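Long-range contacts in cellulase (Clostridium cellulovorans, PDB 6UI3), which probably acts as a broad-specificity endoglucanase on cellulose and related plant polysaccharides, the chain being the glycoside hydrolase family 5 catalytic domain of a longer protein: residues V104-N109 / D148-P153; Y224-L229 / D243-F248; N285-Y290 / V332-D337. One frame throughout, in Å; residues are numbered along the deposited sequence. Where two conformers were deposited one is given.

Interaction 1: V104-N109 / D148-P153; sequences VNIHHN and DTINQP. Unlike the reference sequence in segment 148-153: Gln152 (reference Glu).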
loop_
_atom_site.group_PDB
_atom_site.type_symbol
_atom_site.label_atom_id
_atom_site.label_comp_id
_atom_site.label_asym_id
_atom_site.label_seq_id
_atom_site.Cartn_x
_atom_site.Cartn_y
_atom_site.Cartn_z
ATOM N N VAL A 104 2.155 -5.247 5.463
ATOM C CA VAL A 104 2.242 -6.482 4.683
ATOM C C VAL A 104 0.879 -6.754 4.055
ATOM O O VAL A 104 -0.157 -6.558 4.695
ATOM C CB VAL A 104 2.668 -7.660 5.582
ATOM C CG1 VAL A 104 2.579 -8.994 4.827
ATOM C CG2 VAL A 104 4.073 -7.487 6.094
ATOM N N ASN A 105 0.878 -7.232 2.806
ATOM C CA ASN A 105 -0.365 -7.441 2.075
ATOM C C ASN A 105 -0.317 -8.770 1.318
ATOM O O ASN A 105 0.579 -9.591 1.504
ATOM C CB ASN A 105 -0.652 -6.245 1.149
ATOM C CG ASN A 105 0.267 -6.182 -0.059
ATOM O OD1 ASN A 105 1.109 -7.059 -0.265
ATOM N ND2 ASN A 105 0.119 -5.121 -0.863
ATOM N N ILE A 106 -1.346 -8.977 0.489
ATOM C CA ILE A 106 -1.352 -9.931 -0.615
ATOM C C ILE A 106 -1.372 -9.100 -1.889
ATOM O O ILE A 106 -2.241 -8.237 -2.044
ATOM C CB ILE A 106 -2.588 -10.856 -0.544
ATOM C CG1 ILE A 106 -2.588 -11.675 0.753
ATOM C CG2 ILE A 106 -2.645 -11.747 -1.788
ATOM C CD1 ILE A 106 -3.795 -12.597 0.908
ATOM N N HIS A 107 -0.433 -9.360 -2.799
ATOM C CA HIS A 107 -0.163 -8.448 -3.919
ATOM C C HIS A 107 0.160 -9.286 -5.147
ATOM O O HIS A 107 1.164 -9.997 -5.186
ATOM C CB HIS A 107 1.016 -7.547 -3.529
ATOM C CG HIS A 107 1.144 -6.266 -4.289
ATOM N ND1 HIS A 107 1.135 -5.039 -3.657
ATOM C CD2 HIS A 107 1.361 -6.026 -5.600
ATOM C CE1 HIS A 107 1.330 -4.100 -4.565
ATOM N NE2 HIS A 107 1.469 -4.667 -5.746
ATOM N N HIS A 108 -0.711 -9.232 -6.146
ATOM C CA HIS A 108 -0.562 -9.956 -7.402
ATOM C C HIS A 108 -0.703 -11.478 -7.278
ATOM O O HIS A 108 -0.352 -12.182 -8.226
ATOM C CB HIS A 108 0.741 -9.669 -8.163
ATOM C CG HIS A 108 0.979 -8.230 -8.500
ATOM N ND1 HIS A 108 -0.038 -7.336 -8.772
ATOM C CD2 HIS A 108 2.135 -7.541 -8.639
ATOM C CE1 HIS A 108 0.487 -6.150 -9.036
ATOM N NE2 HIS A 108 1.804 -6.250 -8.974
ATOM N N ASN A 109 -1.195 -12.017 -6.165
ATOM C CA ASN A 109 -1.680 -13.388 -6.218
ATOM C C ASN A 109 -2.672 -13.487 -7.373
ATOM O O ASN A 109 -3.386 -12.526 -7.678
ATOM C CB ASN A 109 -2.419 -13.778 -4.938
ATOM C CG ASN A 109 -1.521 -14.409 -3.905
ATOM O OD1 ASN A 109 -0.413 -13.938 -3.627
ATOM N ND2 ASN A 109 -2.012 -15.468 -3.287
ATOM N N ASP A 148 -2.848 -5.334 5.109
ATOM C CA ASP A 148 -3.582 -4.750 3.973
ATOM C C ASP A 148 -4.153 -5.939 3.208
ATOM O O ASP A 148 -3.398 -6.758 2.685
ATOM C CB ASP A 148 -2.570 -3.897 3.187
ATOM C CG ASP A 148 -3.036 -3.423 1.809
ATOM O OD1 ASP A 148 -4.192 -3.670 1.387
ATOM O OD2 ASP A 148 -2.183 -2.754 1.137
ATOM N N THR A 149 -5.483 -6.093 3.196
ATOM C CA THR A 149 -6.080 -7.414 2.946
ATOM C C THR A 149 -5.866 -7.936 1.520
ATOM O O THR A 149 -5.854 -9.154 1.303
ATOM C CB THR A 149 -7.589 -7.403 3.228
ATOM O OG1 THR A 149 -8.213 -6.474 2.327
ATOM C CG2 THR A 149 -7.912 -7.083 4.683
ATOM N N ILE A 150 -5.762 -7.041 0.541
ATOM C CA ILE A 150 -5.540 -7.388 -0.868
ATOM C C ILE A 150 -5.139 -6.089 -1.559
ATOM O O ILE A 150 -5.685 -5.037 -1.249
ATOM C CB ILE A 150 -6.774 -8.074 -1.494
ATOM C CG1 ILE A 150 -6.499 -8.504 -2.942
ATOM C CG2 ILE A 150 -8.015 -7.190 -1.389
ATOM C CD1 ILE A 150 -5.402 -9.549 -3.127
ATOM N N ASN A 151 -4.197 -6.143 -2.491
ATOM C CA ASN A 151 -3.629 -4.930 -3.098
ATOM C C ASN A 151 -4.631 -4.180 -3.984
ATOM O O ASN A 151 -5.120 -3.108 -3.611
ATOM C CB ASN A 151 -2.366 -5.331 -3.865
ATOM C CG ASN A 151 -1.828 -4.220 -4.697
ATOM O OD1 ASN A 151 -1.624 -3.111 -4.180
ATOM N ND2 ASN A 151 -1.608 -4.470 -5.972
ATOM N N GLN A 152 -4.919 -4.709 -5.173
ATOM C CA GLN A 152 -5.758 -4.050 -6.184
ATOM C C GLN A 152 -6.791 -5.041 -6.700
ATOM O O GLN A 152 -6.729 -5.514 -7.846
ATOM C CB GLN A 152 -4.909 -3.419 -7.290
ATOM C CG GLN A 152 -4.231 -2.147 -6.764
ATOM C CD GLN A 152 -3.289 -1.441 -7.697
ATOM O OE1 GLN A 152 -2.886 -0.307 -7.429
ATOM N NE2 GLN A 152 -2.920 -2.080 -8.772
ATOM N N PRO A 153 -7.758 -5.391 -5.850
ATOM C CA PRO A 153 -8.725 -6.440 -6.197
ATOM C C PRO A 153 -9.601 -6.034 -7.367
ATOM O O PRO A 153 -10.128 -4.917 -7.406
ATOM C CB PRO A 153 -9.568 -6.579 -4.921
ATOM C CG PRO A 153 -9.458 -5.219 -4.256
ATOM C CD PRO A 153 -8.044 -4.779 -4.539
#
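The side-chain amide of Asn151 lies over one face of the His107 ring, its plane only 13° from that of the imidazole. The stack sits at the C-terminal ends of the third and fourth strands of the (beta/alpha)8 barrel, the end that carries the active site in this fold. Residues 151-153 read Asn-Gln-Pro, with Gln152 where the reference sequence has Glu. The reference sequence thus matches the Asn-Glu-Pro motif of family 5, whose Glu is typically the general acid/base; Gln152 takes its place here.

CG of Asn151 is anti to the backbone N (chi1 171°), which swings the amide across the ring. Asn151 CB makes a CH-pi contact, 3.8 Å from the ring centroid of His107. Asn151 ND2 ends 3.1 Å from His107 NE2, but above the ring plane and not as a hydrogen bond. Asn151 OD1 is held from outside by Arg64, which also forms a salt bridge with Asp148.

The rotation of the His107 ring is fixed from its edge. Asn105 ND2 donates to His107 ND1 at 3.0 Å, close to the ring plane. ND1 is therefore an acceptor, and a neutral ring would be expected to carry its proton on NE2. On another side the His107 ring is edge-on to the next residue, with its CD2 over the centre of the His108 ring.

Two backbone bonds hold the segments together. Asp148 N donates to Val104 O at 3.0 Å. Further along, Ile106 CG2 meets Ile150 CD1 at 3.8 Å, where the two side chains cross obliquely. Ile106 N is buried without a partner. Its carbonyl is better served: Asn151 N donates to Ile106 O at 2.9 Å from nearly along the C=O axis, though the bond is bent at the hydrogen (130°).

Interaction 2: Y224-L229 / D243-F248; sequences YIPYNL and DADAAF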
loop_
_atom_site.group_PDB
_atom_site.type_symbol
_atom_site.label_atom_id
_atom_site.label_comp_id
_atom_site.label_asym_id
_atom_site.label_seq_id
_atom_site.Cartn_x
_atom_site.Cartn_y
_atom_site.Cartn_z
ATOM N N TYR A 224 -2.813 7.556 -8.344
ATOM C CA TYR A 224 -1.843 8.177 -9.241
ATOM C C TYR A 224 -2.645 9.087 -10.167
ATOM O O TYR A 224 -2.988 8.740 -11.299
ATOM C CB TYR A 224 -1.111 7.113 -10.029
ATOM C CG TYR A 224 -0.374 6.040 -9.253
ATOM C CD1 TYR A 224 0.997 6.109 -9.081
ATOM C CD2 TYR A 224 -1.038 4.928 -8.765
ATOM C CE1 TYR A 224 1.691 5.101 -8.431
ATOM C CE2 TYR A 224 -0.352 3.906 -8.106
ATOM C CZ TYR A 224 1.019 3.992 -7.948
ATOM O OH TYR A 224 1.732 2.981 -7.347
ATOM N N ILE A 225 -2.973 10.266 -9.655
ATOM C CA ILE A 225 -3.982 11.111 -10.287
ATOM C C ILE A 225 -3.475 12.532 -10.474
ATOM O O ILE A 225 -2.699 13.026 -9.638
ATOM C CB ILE A 225 -5.303 11.120 -9.486
ATOM C CG1 ILE A 225 -5.100 11.604 -8.050
ATOM C CG2 ILE A 225 -5.962 9.726 -9.545
ATOM C CD1 ILE A 225 -6.422 11.885 -7.324
ATOM N N PRO A 226 -3.883 13.217 -11.547
ATOM C CA PRO A 226 -4.607 12.664 -12.691
ATOM C C PRO A 226 -3.714 11.692 -13.463
ATOM O O PRO A 226 -2.506 11.885 -13.563
ATOM C CB PRO A 226 -4.984 13.902 -13.522
ATOM C CG PRO A 226 -4.051 14.949 -13.101
ATOM C CD PRO A 226 -3.526 14.631 -11.742
ATOM N N TYR A 227 -4.314 10.632 -13.993
ATOM C CA TYR A 227 -3.556 9.543 -14.595
ATOM C C TYR A 227 -2.627 10.004 -15.713
ATOM O O TYR A 227 -1.476 9.560 -15.795
ATOM C CB TYR A 227 -4.531 8.480 -15.126
ATOM C CG TYR A 227 -3.865 7.428 -15.967
ATOM C CD1 TYR A 227 -3.083 6.449 -15.383
ATOM C CD2 TYR A 227 -4.004 7.417 -17.345
ATOM C CE1 TYR A 227 -2.446 5.490 -16.156
ATOM C CE2 TYR A 227 -3.375 6.462 -18.119
ATOM C CZ TYR A 227 -2.602 5.511 -17.514
ATOM O OH TYR A 227 -1.976 4.561 -18.304
ATOM N N ASN A 228 -3.112 10.844 -16.630
ATOM C CA ASN A 228 -2.304 11.136 -17.815
ATOM C C ASN A 228 -1.006 11.843 -17.471
ATOM O O ASN A 228 -0.003 11.653 -18.167
ATOM C CB ASN A 228 -3.114 11.926 -18.839
ATOM C CG ASN A 228 -4.103 11.067 -19.581
ATOM O OD1 ASN A 228 -3.913 9.861 -19.738
ATOM N ND2 ASN A 228 -5.161 11.693 -20.072
ATOM N N LEU A 229 -1.000 12.644 -16.409
ATOM C CA LEU A 229 0.218 13.286 -15.930
ATOM C C LEU A 229 1.032 12.351 -15.046
ATOM O O LEU A 229 2.255 12.239 -15.202
ATOM C CB LEU A 229 -0.162 14.541 -15.139
ATOM C CG LEU A 229 1.000 15.247 -14.443
ATOM C CD1 LEU A 229 2.000 15.828 -15.434
ATOM C CD2 LEU A 229 0.491 16.343 -13.492
ATOM N N ASP A 243 -3.462 23.935 -13.132
ATOM C CA ASP A 243 -4.650 24.178 -12.320
ATOM C C ASP A 243 -5.646 23.030 -12.400
ATOM O O ASP A 243 -6.226 22.642 -11.385
ATOM C CB ASP A 243 -5.344 25.469 -12.762
ATOM C CG ASP A 243 -4.598 26.722 -12.370
ATOM O OD1 ASP A 243 -3.673 26.645 -11.546
ATOM O OD2 ASP A 243 -4.972 27.797 -12.889
ATOM N N ALA A 244 -5.880 22.480 -13.594
ATOM C CA ALA A 244 -6.882 21.420 -13.706
ATOM C C ALA A 244 -6.440 20.155 -12.981
ATOM O O ALA A 244 -7.270 19.425 -12.424
ATOM C CB ALA A 244 -7.167 21.117 -15.174
ATOM N N ASP A 245 -5.140 19.888 -12.962
ATOM C CA ASP A 245 -4.623 18.723 -12.257
ATOM C C ASP A 245 -4.794 18.886 -10.757
ATOM O O ASP A 245 -5.225 17.951 -10.061
ATOM C CB ASP A 245 -3.153 18.530 -12.627
ATOM C CG ASP A 245 -2.930 18.540 -14.111
ATOM O OD1 ASP A 245 -3.557 17.732 -14.813
ATOM O OD2 ASP A 245 -2.177 19.418 -14.596
ATOM N N ALA A 246 -4.413 20.060 -10.242
ATOM C CA ALA A 246 -4.603 20.365 -8.830
ATOM C C ALA A 246 -6.071 20.273 -8.444
ATOM O O ALA A 246 -6.408 19.727 -7.383
ATOM C CB ALA A 246 -4.033 21.746 -8.517
ATOM N N ALA A 247 -6.958 20.796 -9.293
ATOM C CA ALA A 247 -8.385 20.746 -8.994
ATOM C C ALA A 247 -8.879 19.309 -8.902
ATOM O O ALA A 247 -9.711 18.984 -8.045
ATOM C CB ALA A 247 -9.155 21.511 -10.066
ATOM N N PHE A 248 -8.392 18.429 -9.780
ATOM C CA PHE A 248 -8.837 17.040 -9.745
ATOM C C PHE A 248 -8.405 16.362 -8.443
ATOM O O PHE A 248 -9.172 15.602 -7.825
ATOM C CB PHE A 248 -8.311 16.280 -10.966
ATOM C CG PHE A 248 -8.866 14.893 -11.074
ATOM C CD1 PHE A 248 -10.161 14.687 -11.521
ATOM C CD2 PHE A 248 -8.120 13.797 -10.695
ATOM C CE1 PHE A 248 -10.689 13.395 -11.585
ATOM C CE2 PHE A 248 -8.634 12.519 -10.756
ATOM C CZ PHE A 248 -9.909 12.311 -11.201
#
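This is a surface packing contact between the loop after strand 217-222 and the first turns of helix 243-261, which follows that strand in the barrel. The loop residues Ile225 and Pro226 are joined by a cis peptide bond, and Pro226 is the N-cap of the short helix that starts at Tyr227.

Pro226 presents its ring to Asp245. Pro226 CG is 3.3 Å from Asp245 OD1 and 3.7 Å from Asp245 CB, and the two side chains cross at about a right angle. Leu229 flanks the same carboxylate, with its CD2 4.1 Å from Asp245 CG. The other oxygen, OD2, bonds back to the backbone N of Gly242, just ahead of the helix.

One turn on, Phe248 reaches toward the loop with CG anti to the backbone N (chi1 -173°). Ile225 CB lies near the plane of the Phe248 ring, 3.8 Å from CE2 at its edge. Pro226 CB stands 4.2 Å from Phe248 CD2.

The pairs across this contact are apolar, or carbon against carboxylate, with no hydrogen bond between the segments. Between these two segments the contact therefore rests on shape and van der Waals packing, while the bond to Gly242 fixes the Asp245 carboxylate.

Interaction 3: N285-Y290 / V332-D337; sequences NFTKFY and VQAMKD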
loop_
_atom_site.group_PDB
_atom_site.type_symbol
_atom_site.label_atom_id
_atom_site.label_comp_id
_atom_site.label_asym_id
_atom_site.label_seq_id
_atom_site.Cartn_x
_atom_site.Cartn_y
_atom_site.Cartn_z
ATOM N N ASN A 285 6.276 20.295 -7.651
ATOM C CA ASN A 285 5.033 21.008 -7.380
ATOM C C ASN A 285 3.881 20.043 -7.169
ATOM O O ASN A 285 3.070 20.213 -6.252
ATOM C CB ASN A 285 4.689 21.948 -8.539
ATOM C CG ASN A 285 5.708 23.043 -8.746
ATOM O OD1 ASN A 285 6.508 23.357 -7.858
ATOM N ND2 ASN A 285 5.662 23.652 -9.922
ATOM N N PHE A 286 3.808 19.005 -7.999
ATOM C CA PHE A 286 2.803 17.966 -7.823
ATOM C C PHE A 286 2.888 17.333 -6.447
ATOM O O PHE A 286 1.873 17.171 -5.755
ATOM C CB PHE A 286 3.006 16.900 -8.905
ATOM C CG PHE A 286 2.152 15.656 -8.741
ATOM C CD1 PHE A 286 2.535 14.614 -7.912
ATOM C CD2 PHE A 286 0.977 15.502 -9.460
ATOM C CE1 PHE A 286 1.737 13.463 -7.798
ATOM C CE2 PHE A 286 0.196 14.344 -9.339
ATOM C CZ PHE A 286 0.576 13.351 -8.517
ATOM N N THR A 287 4.090 16.934 -6.048
ATOM C CA THR A 287 4.269 16.163 -4.821
ATOM C C THR A 287 3.956 17.012 -3.604
ATOM O O THR A 287 3.267 16.558 -2.679
ATOM C CB THR A 287 5.683 15.585 -4.782
ATOM O OG1 THR A 287 5.879 14.713 -5.901
ATOM C CG2 THR A 287 5.934 14.809 -3.514
ATOM N N LYS A 288 4.411 18.259 -3.606
ATOM C CA LYS A 288 4.083 19.179 -2.521
ATOM C C LYS A 288 2.573 19.369 -2.414
ATOM O O LYS A 288 1.987 19.255 -1.333
ATOM C CB LYS A 288 4.783 20.517 -2.781
ATOM C CG LYS A 288 4.364 21.654 -1.868
ATOM C CD LYS A 288 4.829 21.430 -0.453
ATOM C CE LYS A 288 4.271 22.494 0.494
ATOM N NZ LYS A 288 4.676 23.879 0.146
ATOM N N PHE A 289 1.925 19.663 -3.545
ATOM C CA PHE A 289 0.484 19.882 -3.539
ATOM C C PHE A 289 -0.256 18.641 -3.063
ATOM O O PHE A 289 -1.186 18.722 -2.254
ATOM C CB PHE A 289 -0.005 20.266 -4.940
ATOM C CG PHE A 289 -1.460 20.579 -4.982
ATOM C CD1 PHE A 289 -1.905 21.858 -4.743
ATOM C CD2 PHE A 289 -2.394 19.590 -5.193
ATOM C CE1 PHE A 289 -3.261 22.153 -4.736
ATOM C CE2 PHE A 289 -3.744 19.881 -5.210
ATOM C CZ PHE A 289 -4.174 21.145 -4.973
ATOM N N TYR A 290 0.122 17.486 -3.604
ATOM C CA TYR A 290 -0.554 16.230 -3.299
ATOM C C TYR A 290 -0.467 15.916 -1.815
ATOM O O TYR A 290 -1.483 15.662 -1.158
ATOM C CB TYR A 290 0.094 15.118 -4.132
ATOM C CG TYR A 290 -0.649 13.811 -4.166
ATOM C CD1 TYR A 290 -0.720 12.990 -3.042
ATOM C CD2 TYR A 290 -1.267 13.385 -5.324
ATOM C CE1 TYR A 290 -1.406 11.789 -3.071
ATOM C CE2 TYR A 290 -1.958 12.178 -5.357
ATOM C CZ TYR A 290 -2.010 11.380 -4.225
ATOM O OH TYR A 290 -2.680 10.163 -4.224
ATOM N N VAL A 332 11.773 14.107 -2.120
ATOM C CA VAL A 332 11.642 13.786 -0.706
ATOM C C VAL A 332 11.337 15.053 0.078
ATOM O O VAL A 332 10.464 15.077 0.959
ATOM C CB VAL A 332 12.920 13.092 -0.192
ATOM C CG1 VAL A 332 12.799 12.795 1.287
ATOM C CG2 VAL A 332 13.220 11.823 -0.998
ATOM N N GLN A 333 12.042 16.141 -0.236
ATOM C CA GLN A 333 11.795 17.395 0.460
ATOM C C GLN A 333 10.383 17.904 0.195
ATOM O O GLN A 333 9.768 18.507 1.079
ATOM C CB GLN A 333 12.843 18.437 0.058
ATOM C CG GLN A 333 12.797 19.699 0.908
ATOM C CD GLN A 333 13.066 19.420 2.370
ATOM O OE1 GLN A 333 14.030 18.739 2.706
ATOM N NE2 GLN A 333 12.200 19.913 3.238
ATOM N N ALA A 334 9.853 17.676 -1.010
ATOM C CA ALA A 334 8.486 18.094 -1.318
ATOM C C ALA A 334 7.476 17.355 -0.456
ATOM O O ALA A 334 6.471 17.941 -0.027
ATOM C CB ALA A 334 8.185 17.871 -2.805
ATOM N N MET A 335 7.708 16.060 -0.204
ATOM C CA MET A 335 6.837 15.323 0.703
ATOM C C MET A 335 6.892 15.915 2.100
ATOM O O MET A 335 5.852 16.118 2.738
ATOM C CB MET A 335 7.238 13.844 0.734
ATOM C CG MET A 335 7.038 13.106 -0.587
ATOM S SD MET A 335 7.386 11.326 -0.578
ATOM C CE MET A 335 8.008 11.123 -2.224
ATOM N N LYS A 336 8.099 16.222 2.584
ATOM C CA LYS A 336 8.233 16.830 3.900
ATOM C C LYS A 336 7.548 18.181 3.948
ATOM O O LYS A 336 6.865 18.511 4.927
ATOM C CB LYS A 336 9.707 17.004 4.261
ATOM C CG LYS A 336 10.412 15.717 4.496
ATOM C CD LYS A 336 11.873 15.999 4.733
ATOM C CE LYS A 336 12.608 14.734 5.023
ATOM N NZ LYS A 336 14.061 15.008 5.178
ATOM N N ASP A 337 7.725 18.988 2.903
ATOM C CA ASP A 337 7.137 20.316 2.903
ATOM C C ASP A 337 5.619 20.243 2.837
ATOM O O ASP A 337 4.934 21.086 3.427
ATOM C CB ASP A 337 7.673 21.136 1.728
ATOM C CG ASP A 337 9.140 21.508 1.875
ATOM O OD1 ASP A 337 9.720 21.365 2.971
ATOM O OD2 ASP A 337 9.721 21.964 0.867
#
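Thr287 turns its methyl, not its hydroxyl, to the facing helix. CG2 is anti to the backbone N (chi1 -61° for OG1) and lies 3.6 Å from Met335 CG and 3.9 Å from Ala334 CB. The Thr287 and Met335 side chains cross obliquely. Thr287 OG1 is used within its own helix, where it bonds to the carbonyl of Arg283.

Ala334 is the small residue at the closest point of the backbones. Its CA is 4.7 Å from that of Lys288. The axes of segments 285-290 and 332-337 approach to 7.6 Å and run the same general way, with a crossing angle of -26°.

On the exposed side, Lys288 crosses Asp337 at about a right angle. In one of its two deposited conformers the lysine chain is bent at chi2 (69°), so its CD meets Asp337 CB at 3.6 Å and its CE approaches the Asp337 backbone carbonyl. Contact is through the aliphatic chain; the charged ends stay apart, with Lys288 NZ 5.4 Å from Asp337 OD2. Gln333 NE2 instead donates to Asp337 OD1 at 2.9 Å, from above the carboxylate plane.

The contact packs outer helix 280-296 of the barrel against helix 329-339 near the C terminus. Beneath it, Thr287 and Met335 both touch Trp303 of strand 301-305. Met335 also reaches Ile25 of strand 25-29, while Phe289 packs on helix 243-261.

In the fold
From the N terminus, interaction 1 comes first. It closes the loop from strand 101-105 through helix 120-137 to the end of strand 145-148, at the catalytic end of the barrel. Interaction 2 follows strand 217-222 and closes a short connection to helix 243-261. Interaction 3 comes last and joins helix 280-296 to helix 329-339, spanning strand 301-305. The three lie in series; none nests or crosses. Interactions 2 and 3 touch, since Phe286 packs on Ile225 and Leu229, and Phe289 on Ala246. Together they make one continuous patch of loop and outer helices. Interaction 1 touches neither; its centre is about 26 Å and 27 Å from theirs, though its nearest atoms come within about 5 Å of interaction 2.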